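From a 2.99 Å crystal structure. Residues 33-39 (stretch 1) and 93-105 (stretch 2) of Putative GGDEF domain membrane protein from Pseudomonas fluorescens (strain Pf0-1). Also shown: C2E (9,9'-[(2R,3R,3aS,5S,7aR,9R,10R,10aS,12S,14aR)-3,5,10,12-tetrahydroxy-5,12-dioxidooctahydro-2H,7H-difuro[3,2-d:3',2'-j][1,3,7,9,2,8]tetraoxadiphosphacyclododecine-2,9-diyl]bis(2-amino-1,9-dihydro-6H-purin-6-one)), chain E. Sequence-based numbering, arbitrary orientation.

Stretch 1 (33-39) LSLLMID
Stretch 2 93-105: DSVGAQQIAEHIR

No hydrogen bond or salt bridge joins the two stretches: the strand 33-39 and the helix 94-105 are held by a thin row of van der Waals contacts that together bury 277 Å². Strand and helix run in nearly the same direction, with 26° between their N-to-C vectors (signed crossing angle -26°) and a closest approach of axes of 8.6 Å. The register is set by Ser34 CA lying 6.4 Å from Asp93 CA and Leu36 CA 7.7 Å from Ala101 CA.

The strand is extended throughout, phi between -110° and -128° and psi between 108° and 150°, so its side chains alternate. Ser34, Leu36 and Ile38 send CA-to-CB toward the helix, whereas Leu33 and Leu35 point away. All five are buried, and the aliphatic residues on the turned-away side take no part in this contact. The helix, with phi -61° to -68° and psi -32° to -48°, answers with Ala97, Ile100 and Ile104, spaced three and four residues apart so that they share one face.

At the N-terminal end, Ser34 (chi1 m) brings its small side chain under the helix start. Ser34 OG lies 3.5 Å from Asp93 O and 3.8 Å from Ala97 CB; the hydroxyl is hydrogen-bonded to a residue adjoining one of the stretches. Its compactness suits a place where the backbones come close. Asp93 (phi/psi -82/177, chi1 p) turns its own CB away from the strand and caps the helix, Gly96 N donating to Asp93 OD1 at 3.0 Å and 158°. Asp93 O is the acceptor for Ala97 N at 3.0 Å, which begins the helical ladder; its last bond here runs from Arg105 N to Ala101 O at 2.8 Å.

Leu36 occupies the middle and has the largest area covered by the other stretch, 68 Å². With chi1 m and chi2 t, it splays its two methyls along the helix: Leu36 CD2 is 4.1 Å from Ala97 O and 4.4 Å from Ala97 CB, while Leu36 CD1 is 4.3 Å from Ile100 CG2. The short side chain of Ala97 leaves the leucine methyl close to the helix backbone. Farther along, Ile38 and Ile104, both chi1 m and chi2 t, meet end to end, Ile38 CD1 to Ile104 CD1 at 4.1 Å.

Ile100 (chi1 m, chi2 t) serves two neighbours, for its CG2 faces Leu36 while Ile100 CD1 reaches to 3.3 Å from N31 of C2E. Gly96 is also suited to the ligand side: a CB there would come within 2.5 Å of C2E O2A, and Gly96 O lies 3.7 Å from C2E O4A. On the helix, Gln98, Gln99, Glu102 and His103 make no contact with the strand. Glu102 (chi1 t, chi2 p) and Arg105 (chi1 t, chi2 t, chi3 p) pair along the helix, Arg105 NH2 to Glu102 OE1 at 2.6 Å forming a salt bridge and Arg105 NE donating to Glu102 OE2 at 3.1 Å.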

# COMPACT_ATOMS: atom_id res chain seq x y z
N LEU A 33 -9.94 3.15 10.92
CA LEU A 33 -8.73 2.40 10.61
C LEU A 33 -8.76 2.05 9.13
O LEU A 33 -9.64 1.30 8.69
CB LEU A 33 -8.63 1.14 11.47
CG LEU A 33 -7.48 0.19 11.16
CD1 LEU A 33 -6.15 0.82 11.52
CD2 LEU A 33 -7.67 -1.13 11.88
N SER A 34 -7.80 2.57 8.37
CA SER A 34 -7.75 2.39 6.93
C SER A 34 -6.59 1.48 6.54
O SER A 34 -5.56 1.42 7.22
CB SER A 34 -7.60 3.73 6.21
OG SER A 34 -8.73 4.55 6.43
N LEU A 35 -6.78 0.76 5.43
CA LEU A 35 -5.75 -0.09 4.86
C LEU A 35 -5.47 0.34 3.43
O LEU A 35 -6.35 0.83 2.72
CB LEU A 35 -6.17 -1.56 4.87
CG LEU A 35 -5.61 -2.45 5.97
CD1 LEU A 35 -6.01 -1.93 7.34
CD2 LEU A 35 -6.11 -3.87 5.77
N LEU A 36 -4.22 0.14 3.00
CA LEU A 36 -3.81 0.37 1.62
C LEU A 36 -3.11 -0.87 1.10
O LEU A 36 -2.21 -1.39 1.76
CB LEU A 36 -2.87 1.58 1.50
CG LEU A 36 -3.35 2.97 1.93
CD1 LEU A 36 -2.35 4.00 1.45
CD2 LEU A 36 -4.73 3.27 1.38
N MET A 37 -3.53 -1.33 -0.07
CA MET A 37 -2.85 -2.41 -0.78
C MET A 37 -2.28 -1.84 -2.06
O MET A 37 -3.03 -1.36 -2.92
CB MET A 37 -3.81 -3.57 -1.07
CG MET A 37 -4.35 -4.26 0.16
SD MET A 37 -3.09 -5.19 1.04
CE MET A 37 -4.09 -5.89 2.35
N ILE A 38 -0.96 -1.89 -2.19
CA ILE A 38 -0.24 -1.21 -3.26
C ILE A 38 0.54 -2.26 -4.03
O ILE A 38 1.55 -2.78 -3.54
CB ILE A 38 0.68 -0.11 -2.72
CG1 ILE A 38 -0.11 0.85 -1.84
CG2 ILE A 38 1.34 0.63 -3.87
CD1 ILE A 38 0.74 1.84 -1.10
N ASP A 39 0.09 -2.57 -5.24
CA ASP A 39 0.74 -3.54 -6.11
C ASP A 39 1.35 -2.82 -7.30
O ASP A 39 0.77 -1.86 -7.82
CB ASP A 39 -0.26 -4.59 -6.58
CG ASP A 39 0.40 -5.88 -7.02
OD1 ASP A 39 1.12 -5.86 -8.05
OD2 ASP A 39 0.21 -6.91 -6.35
N ASP A 93 -9.39 8.39 8.35
CA ASP A 93 -10.66 8.07 7.72
C ASP A 93 -10.46 7.78 6.24
O ASP A 93 -9.35 7.89 5.70
CB ASP A 93 -11.67 9.20 7.94
CG ASP A 93 -11.30 10.47 7.19
OD1 ASP A 93 -10.12 10.63 6.82
OD2 ASP A 93 -12.20 11.31 6.98
N SER A 94 -11.54 7.41 5.56
CA SER A 94 -11.44 7.00 4.16
C SER A 94 -11.02 8.17 3.27
O SER A 94 -10.25 7.98 2.32
CB SER A 94 -12.77 6.41 3.68
OG SER A 94 -12.66 5.94 2.35
N VAL A 95 -11.51 9.37 3.57
CA VAL A 95 -11.19 10.54 2.74
C VAL A 95 -9.70 10.82 2.77
O VAL A 95 -9.07 11.03 1.73
CB VAL A 95 -12.01 11.76 3.21
CG1 VAL A 95 -11.75 12.95 2.30
CG2 VAL A 95 -13.49 11.42 3.25
N GLY A 96 -9.11 10.84 3.97
CA GLY A 96 -7.69 11.09 4.08
C GLY A 96 -6.84 9.97 3.52
O GLY A 96 -5.75 10.22 3.00
N ALA A 97 -7.33 8.73 3.60
CA ALA A 97 -6.59 7.61 3.03
C ALA A 97 -6.51 7.70 1.52
O ALA A 97 -5.50 7.29 0.93
CB ALA A 97 -7.25 6.29 3.45
N GLN A 98 -7.54 8.25 0.87
CA GLN A 98 -7.50 8.41 -0.58
C GLN A 98 -6.47 9.45 -0.99
O GLN A 98 -5.79 9.29 -2.01
CB GLN A 98 -8.89 8.80 -1.10
CG GLN A 98 -9.98 7.80 -0.80
CD GLN A 98 -11.32 8.25 -1.31
OE1 GLN A 98 -12.32 8.22 -0.59
NE2 GLN A 98 -11.37 8.68 -2.57
N GLN A 99 -6.36 10.54 -0.22
CA GLN A 99 -5.38 11.58 -0.54
C GLN A 99 -3.96 11.03 -0.45
O GLN A 99 -3.11 11.38 -1.27
CB GLN A 99 -5.56 12.76 0.41
CG GLN A 99 -6.98 13.26 0.53
CD GLN A 99 -7.07 14.55 1.31
OE1 GLN A 99 -6.68 15.61 0.83
NE2 GLN A 99 -7.58 14.47 2.54
N ILE A 100 -3.69 10.19 0.55
CA ILE A 100 -2.39 9.55 0.64
C ILE A 100 -2.15 8.67 -0.58
O ILE A 100 -1.05 8.65 -1.14
CB ILE A 100 -2.29 8.72 1.94
CG1 ILE A 100 -2.54 9.59 3.16
CG2 ILE A 100 -0.93 8.04 2.03
CD1 ILE A 100 -2.76 8.79 4.42
N ALA A 101 -3.18 7.94 -1.00
CA ALA A 101 -3.04 7.03 -2.13
C ALA A 101 -2.79 7.79 -3.43
O ALA A 101 -1.95 7.39 -4.24
CB ALA A 101 -4.29 6.16 -2.25
N GLU A 102 -3.51 8.90 -3.64
CA GLU A 102 -3.30 9.69 -4.84
C GLU A 102 -1.89 10.27 -4.88
O GLU A 102 -1.26 10.31 -5.94
CB GLU A 102 -4.34 10.80 -4.94
CG GLU A 102 -4.14 11.72 -6.13
CD GLU A 102 -4.01 10.96 -7.44
OE1 GLU A 102 -3.28 11.44 -8.33
OE2 GLU A 102 -4.65 9.90 -7.58
N HIS A 103 -1.38 10.73 -3.73
CA HIS A 103 -0.01 11.22 -3.67
C HIS A 103 0.98 10.12 -4.04
O HIS A 103 1.94 10.35 -4.79
CB HIS A 103 0.30 11.76 -2.28
CG HIS A 103 -0.33 13.09 -1.99
ND1 HIS A 103 -0.68 13.98 -2.97
CD2 HIS A 103 -0.65 13.68 -0.81
CE1 HIS A 103 -1.20 15.06 -2.42
NE2 HIS A 103 -1.20 14.91 -1.11
N ILE A 104 0.77 8.91 -3.51
CA ILE A 104 1.67 7.80 -3.80
C ILE A 104 1.57 7.41 -5.27
O ILE A 104 2.58 7.20 -5.94
CB ILE A 104 1.35 6.61 -2.88
CG1 ILE A 104 1.65 6.95 -1.42
CG2 ILE A 104 2.15 5.38 -3.30
CD1 ILE A 104 1.39 5.81 -0.47
N ARG A 105 0.34 7.30 -5.78
CA ARG A 105 0.16 6.91 -7.17
C ARG A 105 0.79 7.93 -8.11
O ARG A 105 1.53 7.57 -9.04
CB ARG A 105 -1.33 6.74 -7.48
CG ARG A 105 -1.60 6.23 -8.88
CD ARG A 105 -2.97 6.64 -9.38
NE ARG A 105 -3.09 8.08 -9.53
CZ ARG A 105 -2.48 8.79 -10.47
NH1 ARG A 105 -1.69 8.19 -11.34
NH2 ARG A 105 -2.65 10.11 -10.53
P1 C2E E . -5.57 16.13 8.18
O2P C2E E . -6.81 16.95 8.43
O1P C2E E . -4.99 15.28 9.28
O5' C2E E . -4.41 17.08 7.62
C5' C2E E . -4.64 18.49 7.51
C4' C2E E . -3.40 19.21 6.99
O4' C2E E . -2.66 19.70 8.11
C3' C2E E . -2.45 18.34 6.18
O3' C2E E . -2.65 18.49 4.78
C2' C2E E . -1.09 18.88 6.53
O2' C2E E . -0.67 19.83 5.54
C1' C2E E . -1.26 19.60 7.86
N9 C2E E . -0.65 18.73 8.89
C8 C2E E . -1.32 17.94 9.74
N7 C2E E . -0.46 17.27 10.55
C5 C2E E . 0.78 17.64 10.21
C6 C2E E . 2.15 17.31 10.66
O6 C2E E . 2.34 16.50 11.60
N1 C2E E . 3.17 17.92 10.05
C2 C2E E . 3.00 18.79 9.04
N2 C2E E . 4.10 19.36 8.47
N3 C2E E . 1.78 19.14 8.58
C4 C2E E . 0.66 18.60 9.11
P11 C2E E . -2.39 17.24 3.80
O21 C2E E . -3.05 17.53 2.48
O11 C2E E . -0.93 16.86 3.85
O5A C2E E . -3.22 16.08 4.55
C5A C2E E . -4.43 15.58 3.98
C4A C2E E . -4.92 14.40 4.80
O4A C2E E . -4.14 13.26 4.46
C3A C2E E . -4.73 14.57 6.29
O3A C2E E . -5.85 15.16 6.93
C2A C2E E . -4.52 13.16 6.80
O2A C2E E . -5.77 12.58 7.14
C1A C2E E . -3.94 12.43 5.61
N91 C2E E . -2.49 12.25 5.79
C81 C2E E . -1.54 12.99 5.20
N71 C2E E . -0.31 12.56 5.57
C51 C2E E . -0.48 11.53 6.41
C61 C2E E . 0.40 10.62 7.17
O61 C2E E . 1.64 10.72 7.10
N11 C2E E . -0.18 9.68 7.92
C21 C2E E . -1.52 9.53 8.01
N21 C2E E . -2.03 8.56 8.80
N31 C2E E . -2.38 10.34 7.35
C41 C2E E . -1.92 11.33 6.55